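Local coordinates for TRUD (Uncultured prochloron, PDB 4BS9), which is a zinc-containing cyanobactin heterocyclase of the YcaO family that probably activates backbone amides with ATP to form heterocycles in trunkamide precursors, at residues 190-198 and 253-264; 592-602 and 613-621. One frame throughout, in Å; residues are numbered along the deposited sequence.

Contact 1. Residues 190-198 and 253-264; sequences KPVGSILWL and RATLPSTLQTGL
Lys190 NZ, 4.3 Å from Arg253 NE, is gripped within its own beta hairpin by two carbonyl oxygens, Val192 O and Ile195 O, each 2.8 Å from the ammonium nitrogen. The hairpin joins strands 186-190 and 195-202 of the mixed sheet, and its turn packs against the start of helix 257-283 and the residues leading into it. A salt bridge from Lys190 to Glu27 of the second subunit completes the grip, and the same carboxylate makes a long, weak ion pair with Arg253, so both cations gather at the dimer interface. Across the segments, Gly193, with its positive phi, directs its N-H almost straight at Thr255 OG1, 3.3 Å away with an angle of 178° at the hydrogen. The hydroxyl reaches that position by lying beside its own backbone N (chi1 -47°).

Much of the remaining contact is packing of aliphatic groups. Arg253 CD lies 3.9 Å from Gly193 CA. Helix 257-264 runs nearly parallel to strand 195-198, the axes 16° apart and 9.1 Å from each other at closest approach. Pro191 CB meets two leucine methyls one helical turn apart, Leu260 CD1 at 3.9 Å and Leu264 CD2 at 3.8 Å. Beside them, Gly263 brings the helix backbone close to Pro191, and Leu196 lays its two methyls along this part of the helix, CD2 lying 3.7 Å from Thr259 O.

Contact 2. Residues 592-602 and 613-621; sequences YQTQNRDLWVL and FVGVSNRKA
Trp600 and Val616 bond to each other through both backbone N-H groups, the Val616 N to Trp600 O bond measuring 2.8 Å, and Leu602 and Val614 form a second hydrogen-bonded pair. These bonds set the register of strands 597-602 and 613-619, the two arms of an antiparallel beta hairpin in the YcaO region. Val601 faces Gly615 in a non-hydrogen-bonded pair. Toward the other end the pairing is less regular: Asp598 N donates to Asn618 O, but the return bond from Asn618 N is weak. Beyond it, Lys620 N binds Asn596 O.

Polar side chains cluster at that end. Arg597, extended from CG to NE, donates from NH1 to Ser617 OG (2.6 Å) and weakly to Ser617 O, while the serine hydroxyl, anti to its backbone N (chi1 170°), donates to Asp598 O at 2.9 Å, nearly in line with the carbonyl bond. Arg619 N lies over one face of the same guanidinium. The Asp598 carboxylate is held at both oxygens: OD1 offers its syn lone pair to Lys620 NZ in a 3.1 Å salt bridge, and OD2 takes Asn618 ND2 at 2.9 Å on its anti side, 32° out of the carboxylate plane. Asn618 OD1 meets the edge of the Trp600 indole, amide and ring nearly coplanar.

Apolar contact takes over at the far end, where Val601 CG1 rests 3.7 Å from Phe613 CB.

Strand 612-619 is the middle of three, hydrogen-bonded on its other side to strand 628-633, and Arg597 NH2 reaches Arg626 O just before that strand. Helix 637-654 covers the face bearing Val601, which touches its Leu645; Phe613 packs on Ala640 and Ile641, and Tyr592, from helix 583-594, on Val648.

The two contacts show hairpins meeting two kinds of partner, a helix in contact 1 and the hairpin's own second arm in contact 2. Aliphatic packing accounts for much of contact 1, beside one main-chain N-H bonded to a side chain, whereas main-chain bonds carry much of contact 2. Both are largely buried, but contact 1 has the second subunit against it, while no other chain of the assembly touches contact 2, whose Lys620 end is exposed. They share no helix or strand, follow one another along the chain, and lie with centres about 59 Å apart, each away from the zinc site.

Contact 1. Residues 190-198 and 253-264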
loop_
_atom_site.group_PDB
_atom_site.type_symbol
_atom_site.label_atom_id
_atom_site.label_comp_id
_atom_site.label_asym_id
_atom_site.label_seq_id
_atom_site.Cartn_x
_atom_site.Cartn_y
_atom_site.Cartn_z
ATOM N N LYS A 190 13.983 -23.379 1.429
ATOM C CA LYS A 190 12.962 -24.301 1.900
ATOM C C LYS A 190 11.978 -24.518 0.772
ATOM O O LYS A 190 11.110 -23.682 0.548
ATOM C CB LYS A 190 12.226 -23.743 3.108
ATOM C CG LYS A 190 11.227 -24.722 3.690
ATOM C CD LYS A 190 10.567 -24.201 4.964
ATOM C CE LYS A 190 9.348 -23.351 4.654
ATOM N NZ LYS A 190 8.136 -24.131 4.232
ATOM N N PRO A 191 12.114 -25.630 0.044
ATOM C CA PRO A 191 11.210 -25.948 -1.050
ATOM C C PRO A 191 10.025 -26.829 -0.634
ATOM O O PRO A 191 9.085 -27.016 -1.406
ATOM C CB PRO A 191 12.116 -26.709 -2.009
ATOM C CG PRO A 191 13.026 -27.462 -1.103
ATOM C CD PRO A 191 13.209 -26.614 0.133
ATOM N N VAL A 192 10.059 -27.371 0.573
ATOM C CA VAL A 192 8.923 -28.147 1.075
ATOM C C VAL A 192 7.953 -27.252 1.849
ATOM O O VAL A 192 8.289 -26.124 2.234
ATOM C CB VAL A 192 9.383 -29.323 1.945
ATOM C CG1 VAL A 192 10.095 -30.337 1.085
ATOM C CG2 VAL A 192 10.316 -28.885 3.058
ATOM N N GLY A 193 6.742 -27.740 2.073
ATOM C CA GLY A 193 5.734 -26.911 2.724
ATOM C C GLY A 193 4.879 -26.062 1.783
ATOM O O GLY A 193 5.172 -25.906 0.600
ATOM N N SER A 194 3.817 -25.508 2.348
ATOM C CA SER A 194 2.865 -24.677 1.623
ATOM C C SER A 194 3.408 -23.287 1.316
ATOM O O SER A 194 2.791 -22.546 0.546
ATOM C CB SER A 194 1.584 -24.532 2.451
ATOM O OG SER A 194 1.891 -24.107 3.770
ATOM N N ILE A 195 4.520 -22.912 1.952
ATOM C CA ILE A 195 5.169 -21.656 1.634
ATOM C C ILE A 195 6.643 -21.877 1.370
ATOM O O ILE A 195 7.350 -22.443 2.189
ATOM C CB ILE A 195 5.017 -20.628 2.746
ATOM C CG1 ILE A 195 3.576 -20.567 3.236
ATOM C CG2 ILE A 195 5.460 -19.263 2.239
ATOM C CD1 ILE A 195 3.396 -19.622 4.406
ATOM N N LEU A 196 7.092 -21.414 0.212
ATOM C CA LEU A 196 8.434 -21.678 -0.269
ATOM C C LEU A 196 9.291 -20.510 0.156
ATOM O O LEU A 196 8.856 -19.362 0.031
ATOM C CB LEU A 196 8.431 -21.789 -1.787
ATOM C CG LEU A 196 7.425 -22.818 -2.318
ATOM C CD1 LEU A 196 7.215 -22.639 -3.804
ATOM C CD2 LEU A 196 7.882 -24.236 -2.034
ATOM N N TRP A 197 10.480 -20.797 0.690
ATOM C CA TRP A 197 11.380 -19.762 1.140
ATOM C C TRP A 197 12.639 -19.833 0.316
ATOM O O TRP A 197 13.238 -20.891 0.231
ATOM C CB TRP A 197 11.774 -19.985 2.578
ATOM C CG TRP A 197 10.685 -19.869 3.585
ATOM C CD1 TRP A 197 9.362 -20.186 3.436
ATOM C CD2 TRP A 197 10.838 -19.432 4.938
ATOM N NE1 TRP A 197 8.686 -19.960 4.607
ATOM C CE2 TRP A 197 9.567 -19.500 5.547
ATOM C CE3 TRP A 197 11.924 -18.965 5.687
ATOM C CZ2 TRP A 197 9.351 -19.124 6.870
ATOM C CZ3 TRP A 197 11.714 -18.595 7.010
ATOM C CH2 TRP A 197 10.434 -18.682 7.588
ATOM N N LEU A 198 13.043 -18.716 -0.279
ATOM C CA LEU A 198 14.358 -18.604 -0.898
ATOM C C LEU A 198 15.277 -17.652 -0.148
ATOM O O LEU A 198 14.878 -16.589 0.277
ATOM C CB LEU A 198 14.214 -18.133 -2.332
ATOM C CG LEU A 198 14.365 -19.260 -3.340
ATOM C CD1 LEU A 198 13.376 -20.392 -3.083
ATOM C CD2 LEU A 198 14.185 -18.685 -4.733
ATOM N N ARG A 253 4.948 -31.142 7.157
ATOM C CA ARG A 253 5.096 -30.358 5.911
ATOM C C ARG A 253 4.246 -30.788 4.711
ATOM O O ARG A 253 4.403 -31.887 4.187
ATOM C CB ARG A 253 6.566 -30.351 5.462
ATOM C CG ARG A 253 7.494 -29.492 6.310
ATOM C CD ARG A 253 7.124 -28.017 6.246
ATOM N NE ARG A 253 7.887 -27.204 7.197
ATOM C CZ ARG A 253 7.433 -26.745 8.365
ATOM N NH1 ARG A 253 6.190 -27.013 8.780
ATOM N NH2 ARG A 253 8.243 -26.014 9.133
ATOM N N ALA A 254 3.391 -29.880 4.253
ATOM C CA ALA A 254 2.596 -30.091 3.047
ATOM C C ALA A 254 3.418 -29.872 1.789
ATOM O O ALA A 254 4.110 -28.875 1.667
ATOM C CB ALA A 254 1.427 -29.133 3.028
ATOM N N THR A 255 3.309 -30.780 0.831
ATOM C CA THR A 255 4.157 -30.737 -0.353
ATOM C C THR A 255 3.469 -31.520 -1.475
ATOM O O THR A 255 3.277 -32.738 -1.371
ATOM C CB THR A 255 5.576 -31.336 -0.061
ATOM O OG1 THR A 255 6.106 -30.811 1.166
ATOM C CG2 THR A 255 6.583 -31.037 -1.179
ATOM N N LEU A 256 3.070 -30.819 -2.534
ATOM C CA LEU A 256 2.749 -31.491 -3.781
ATOM C C LEU A 256 4.039 -31.567 -4.572
ATOM O O LEU A 256 4.915 -30.731 -4.392
ATOM C CB LEU A 256 1.747 -30.706 -4.598
ATOM C CG LEU A 256 0.462 -30.278 -3.931
ATOM C CD1 LEU A 256 -0.367 -29.521 -4.945
ATOM C CD2 LEU A 256 -0.296 -31.482 -3.432
ATOM N N PRO A 257 4.170 -32.563 -5.450
ATOM C CA PRO A 257 5.321 -32.538 -6.347
ATOM C C PRO A 257 5.428 -31.220 -7.090
ATOM O O PRO A 257 6.527 -30.685 -7.229
ATOM C CB PRO A 257 5.042 -33.687 -7.328
ATOM C CG PRO A 257 3.704 -34.245 -6.951
ATOM C CD PRO A 257 3.418 -33.817 -5.556
ATOM N N SER A 258 4.287 -30.696 -7.530
ATOM C CA SER A 258 4.254 -29.441 -8.269
ATOM C C SER A 258 4.795 -28.261 -7.450
ATOM O O SER A 258 5.475 -27.403 -7.991
ATOM C CB SER A 258 2.839 -29.147 -8.809
ATOM O OG SER A 258 1.951 -28.679 -7.806
ATOM N N THR A 259 4.528 -28.211 -6.151
ATOM C CA THR A 259 5.035 -27.098 -5.362
ATOM C C THR A 259 6.501 -27.292 -5.074
ATOM O O THR A 259 7.269 -26.339 -5.057
ATOM C CB THR A 259 4.292 -26.900 -4.034
ATOM O OG1 THR A 259 4.628 -27.942 -3.109
ATOM C CG2 THR A 259 2.784 -26.847 -4.286
ATOM N N LEU A 260 6.892 -28.527 -4.810
ATOM C CA LEU A 260 8.290 -28.823 -4.618
ATOM C C LEU A 260 9.023 -28.346 -5.866
ATOM O O LEU A 260 9.977 -27.559 -5.794
ATOM C CB LEU A 260 8.499 -30.326 -4.410
ATOM C CG LEU A 260 9.956 -30.798 -4.329
ATOM C CD1 LEU A 260 10.647 -30.199 -3.108
ATOM C CD2 LEU A 260 10.047 -32.309 -4.299
ATOM N N GLN A 261 8.544 -28.793 -7.017
ATOM C CA GLN A 261 9.275 -28.554 -8.233
ATOM C C GLN A 261 9.342 -27.071 -8.565
ATOM O O GLN A 261 10.298 -26.605 -9.156
ATOM C CB GLN A 261 8.655 -29.341 -9.384
ATOM C CG GLN A 261 9.664 -29.919 -10.360
ATOM C CD GLN A 261 10.608 -30.894 -9.690
ATOM O OE1 GLN A 261 10.227 -31.613 -8.759
ATOM N NE2 GLN A 261 11.851 -30.918 -10.150
ATOM N N THR A 262 8.312 -26.335 -8.183
ATOM C CA THR A 262 8.279 -24.908 -8.413
ATOM C C THR A 262 9.457 -24.270 -7.675
ATOM O O THR A 262 10.259 -23.569 -8.273
ATOM C CB THR A 262 6.937 -24.299 -7.960
ATOM O OG1 THR A 262 5.895 -24.771 -8.815
ATOM C CG2 THR A 262 6.973 -22.796 -8.046
ATOM N N GLY A 263 9.568 -24.556 -6.385
ATOM C CA GLY A 263 10.602 -23.980 -5.530
ATOM C C GLY A 263 12.003 -24.285 -6.014
ATOM O O GLY A 263 12.867 -23.418 -6.037
ATOM N N LEU A 264 12.241 -25.519 -6.414
ATOM C CA LEU A 264 13.573 -25.911 -6.849
ATOM C C LEU A 264 13.924 -25.186 -8.140
ATOM O O LEU A 264 15.023 -24.671 -8.331
ATOM C CB LEU A 264 13.642 -27.424 -7.050
ATOM C CG LEU A 264 13.394 -28.306 -5.828
ATOM C CD1 LEU A 264 13.537 -29.775 -6.192
ATOM C CD2 LEU A 264 14.375 -27.967 -4.731
#

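Contact 2. Residues 592-602 and 613-621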
loop_
_atom_site.group_PDB
_atom_site.type_symbol
_atom_site.label_atom_id
_atom_site.label_comp_id
_atom_site.label_asym_id
_atom_site.label_seq_id
_atom_site.Cartn_x
_atom_site.Cartn_y
_atom_site.Cartn_z
ATOM N N TYR A 592 -17.968 18.856 23.403
ATOM C CA TYR A 592 -18.418 17.787 24.288
ATOM C C TYR A 592 -19.865 17.975 24.753
ATOM O O TYR A 592 -20.582 16.994 24.928
ATOM C CB TYR A 592 -17.459 17.631 25.469
ATOM C CG TYR A 592 -16.334 16.665 25.168
ATOM C CD1 TYR A 592 -15.174 17.074 24.518
ATOM C CD2 TYR A 592 -16.439 15.330 25.518
ATOM C CE1 TYR A 592 -14.147 16.170 24.238
ATOM C CE2 TYR A 592 -15.424 14.424 25.241
ATOM C CZ TYR A 592 -14.280 14.845 24.604
ATOM O OH TYR A 592 -13.284 13.931 24.344
ATOM N N GLN A 593 -20.298 19.226 24.913
ATOM C CA GLN A 593 -21.702 19.533 25.234
ATOM C C GLN A 593 -22.691 19.076 24.155
ATOM O O GLN A 593 -23.817 18.690 24.475
ATOM C CB GLN A 593 -21.905 21.034 25.456
ATOM C CG GLN A 593 -21.015 21.666 26.516
ATOM C CD GLN A 593 -21.238 21.095 27.900
ATOM O OE1 GLN A 593 -20.298 20.596 28.534
ATOM N NE2 GLN A 593 -22.474 21.167 28.384
ATOM N N THR A 594 -22.293 19.143 22.888
ATOM C CA THR A 594 -23.137 18.626 21.814
ATOM C C THR A 594 -23.174 17.095 21.824
ATOM O O THR A 594 -24.146 16.500 21.373
ATOM C CB THR A 594 -22.682 19.117 20.429
ATOM O OG1 THR A 594 -21.338 18.709 20.183
ATOM C CG2 THR A 594 -22.748 20.621 20.347
ATOM N N GLN A 595 -22.122 16.463 22.349
ATOM C CA GLN A 595 -22.055 15.000 22.440
ATOM C C GLN A 595 -22.402 14.501 23.834
ATOM O O GLN A 595 -21.888 13.468 24.268
ATOM C CB GLN A 595 -20.658 14.486 22.057
ATOM C CG GLN A 595 -20.071 15.118 20.808
ATOM C CD GLN A 595 -21.088 15.224 19.684
ATOM O OE1 GLN A 595 -21.744 14.242 19.344
ATOM N NE2 GLN A 595 -21.231 16.419 19.109
ATOM N N ASN A 596 -23.264 15.236 24.536
ATOM C CA ASN A 596 -23.787 14.799 25.823
ATOM C C ASN A 596 -22.690 14.548 26.866
ATOM O O ASN A 596 -22.673 13.501 27.517
ATOM C CB ASN A 596 -24.611 13.528 25.616
ATOM C CG ASN A 596 -25.446 13.175 26.821
ATOM O OD1 ASN A 596 -25.097 12.273 27.586
ATOM N ND2 ASN A 596 -26.549 13.892 27.005
ATOM N N ARG A 597 -21.771 15.504 27.013
ATOM C CA ARG A 597 -20.631 15.338 27.923
ATOM C C ARG A 597 -20.081 16.642 28.491
ATOM O O ARG A 597 -19.978 17.646 27.793
ATOM C CB ARG A 597 -19.496 14.582 27.231
ATOM C CG ARG A 597 -19.609 13.072 27.335
ATOM C CD ARG A 597 -18.327 12.357 26.908
ATOM N NE ARG A 597 -18.363 10.951 27.305
ATOM C CZ ARG A 597 -17.958 10.471 28.481
ATOM N NH1 ARG A 597 -17.433 11.260 29.414
ATOM N NH2 ARG A 597 -18.072 9.175 28.726
ATOM N N ASP A 598 -19.713 16.601 29.769
ATOM C CA ASP A 598 -19.020 17.703 30.402
ATOM C C ASP A 598 -17.543 17.403 30.367
ATOM O O ASP A 598 -17.137 16.285 30.048
ATOM C CB ASP A 598 -19.455 17.863 31.852
ATOM C CG ASP A 598 -20.952 18.038 32.005
ATOM O OD1 ASP A 598 -21.573 18.780 31.201
ATOM O OD2 ASP A 598 -21.507 17.431 32.952
ATOM N N LEU A 599 -16.742 18.403 30.724
ATOM C CA LEU A 599 -15.296 18.293 30.647
ATOM C C LEU A 599 -14.610 19.384 31.469
ATOM O O LEU A 599 -14.684 20.549 31.119
ATOM C CB LEU A 599 -14.870 18.378 29.179
ATOM C CG LEU A 599 -13.384 18.285 28.844
ATOM C CD1 LEU A 599 -12.700 17.103 29.514
ATOM C CD2 LEU A 599 -13.227 18.186 27.336
ATOM N N TRP A 600 -13.976 19.010 32.576
ATOM C CA TRP A 600 -13.066 19.911 33.291
ATOM C C TRP A 600 -11.655 19.356 33.249
ATOM O O TRP A 600 -11.445 18.173 32.968
ATOM C CB TRP A 600 -13.437 20.047 34.767
ATOM C CG TRP A 600 -14.684 20.777 35.040
ATOM C CD1 TRP A 600 -14.820 22.100 35.397
ATOM C CD2 TRP A 600 -15.999 20.219 35.021
ATOM N NE1 TRP A 600 -16.149 22.393 35.579
ATOM C CE2 TRP A 600 -16.895 21.256 35.357
ATOM C CE3 TRP A 600 -16.511 18.938 34.744
ATOM C CZ2 TRP A 600 -18.291 21.046 35.422
ATOM C CZ3 TRP A 600 -17.896 18.738 34.812
ATOM C CH2 TRP A 600 -18.766 19.787 35.152
ATOM N N VAL A 601 -10.695 20.221 33.560
ATOM C CA VAL A 601 -9.317 19.820 33.758
ATOM C C VAL A 601 -8.922 20.201 35.169
ATOM O O VAL A 601 -8.994 21.370 35.523
ATOM C CB VAL A 601 -8.371 20.512 32.750
ATOM C CG1 VAL A 601 -6.905 20.303 33.112
ATOM C CG2 VAL A 601 -8.626 19.971 31.361
ATOM N N LEU A 602 -8.502 19.216 35.959
ATOM C CA LEU A 602 -7.945 19.461 37.291
ATOM C C LEU A 602 -6.412 19.601 37.243
ATOM O O LEU A 602 -5.777 19.026 36.367
ATOM C CB LEU A 602 -8.337 18.317 38.218
ATOM C CG LEU A 602 -9.827 17.962 38.270
ATOM C CD1 LEU A 602 -10.059 16.808 39.244
ATOM C CD2 LEU A 602 -10.683 19.169 38.651
ATOM N N PHE A 613 -1.787 17.418 34.678
ATOM C CA PHE A 613 -3.233 17.625 34.663
ATOM C C PHE A 613 -4.039 16.341 34.404
ATOM O O PHE A 613 -3.566 15.458 33.694
ATOM C CB PHE A 613 -3.591 18.615 33.550
ATOM C CG PHE A 613 -2.872 19.915 33.640
ATOM C CD1 PHE A 613 -3.408 20.964 34.365
ATOM C CD2 PHE A 613 -1.662 20.096 32.998
ATOM C CE1 PHE A 613 -2.742 22.171 34.463
ATOM C CE2 PHE A 613 -0.992 21.302 33.089
ATOM C CZ PHE A 613 -1.529 22.340 33.824
ATOM N N VAL A 614 -5.264 16.263 34.940
ATOM C CA VAL A 614 -6.264 15.302 34.457
ATOM C C VAL A 614 -7.331 16.009 33.666
ATOM O O VAL A 614 -7.752 17.085 34.042
ATOM C CB VAL A 614 -7.059 14.621 35.577
ATOM C CG1 VAL A 614 -7.740 13.368 35.048
ATOM C CG2 VAL A 614 -6.166 14.256 36.724
ATOM N N GLY A 615 -7.798 15.379 32.597
ATOM C CA GLY A 615 -9.074 15.740 31.973
ATOM C C GLY A 615 -10.180 14.804 32.470
ATOM O O GLY A 615 -10.084 13.585 32.292
ATOM N N VAL A 616 -11.215 15.371 33.103
ATOM C CA VAL A 616 -12.381 14.613 33.600
ATOM C C VAL A 616 -13.585 14.895 32.712
ATOM O O VAL A 616 -14.150 15.995 32.761
ATOM C CB VAL A 616 -12.736 14.983 35.071
ATOM C CG1 VAL A 616 -14.209 14.723 35.401
ATOM C CG2 VAL A 616 -11.839 14.237 36.046
ATOM N N SER A 617 -13.989 13.911 31.910
ATOM C CA SER A 617 -15.251 14.011 31.201
ATOM C C SER A 617 -16.262 13.016 31.709
ATOM O O SER A 617 -15.975 11.831 31.804
ATOM C CB SER A 617 -15.084 13.768 29.725
ATOM O OG SER A 617 -16.372 13.646 29.146
ATOM N N ASN A 618 -17.459 13.519 31.983
ATOM C CA ASN A 618 -18.590 12.709 32.373
ATOM C C ASN A 618 -19.723 12.952 31.407
ATOM O O ASN A 618 -19.855 14.054 30.867
ATOM C CB ASN A 618 -19.065 13.091 33.775
ATOM C CG ASN A 618 -19.510 14.544 33.869
ATOM O OD1 ASN A 618 -18.686 15.442 34.061
ATOM N ND2 ASN A 618 -20.814 14.781 33.741
ATOM N N ARG A 619 -20.546 11.924 31.206
ATOM C CA ARG A 619 -21.814 12.064 30.498
ATOM C C ARG A 619 -22.720 13.028 31.236
ATOM O O ARG A 619 -22.641 13.150 32.455
ATOM C CB ARG A 619 -22.524 10.725 30.379
ATOM C CG ARG A 619 -22.176 9.952 29.126
ATOM C CD ARG A 619 -22.855 8.591 29.153
ATOM N NE ARG A 619 -23.566 8.252 27.919
ATOM C CZ ARG A 619 -22.986 7.982 26.746
ATOM N NH1 ARG A 619 -21.658 8.034 26.597
ATOM N NH2 ARG A 619 -23.748 7.673 25.698
ATOM N N LYS A 620 -23.578 13.715 30.492
ATOM C CA LYS A 620 -24.492 14.702 31.078
ATOM C C LYS A 620 -25.794 14.046 31.507
ATOM O O LYS A 620 -26.286 14.313 32.594
ATOM C CB LYS A 620 -24.771 15.826 30.081
ATOM C CG LYS A 620 -23.554 16.681 29.783
ATOM C CD LYS A 620 -23.782 17.649 28.634
ATOM C CE LYS A 620 -24.801 18.721 28.982
ATOM N NZ LYS A 620 -24.435 19.451 30.223
ATOM N N ALA A 621 -26.337 13.202 30.629
ATOM C CA ALA A 621 -27.539 12.407 30.890
ATOM C C ALA A 621 -27.292 10.939 30.546
ATOM O O ALA A 621 -26.256 10.594 29.979
ATOM C CB ALA A 621 -28.718 12.948 30.091
#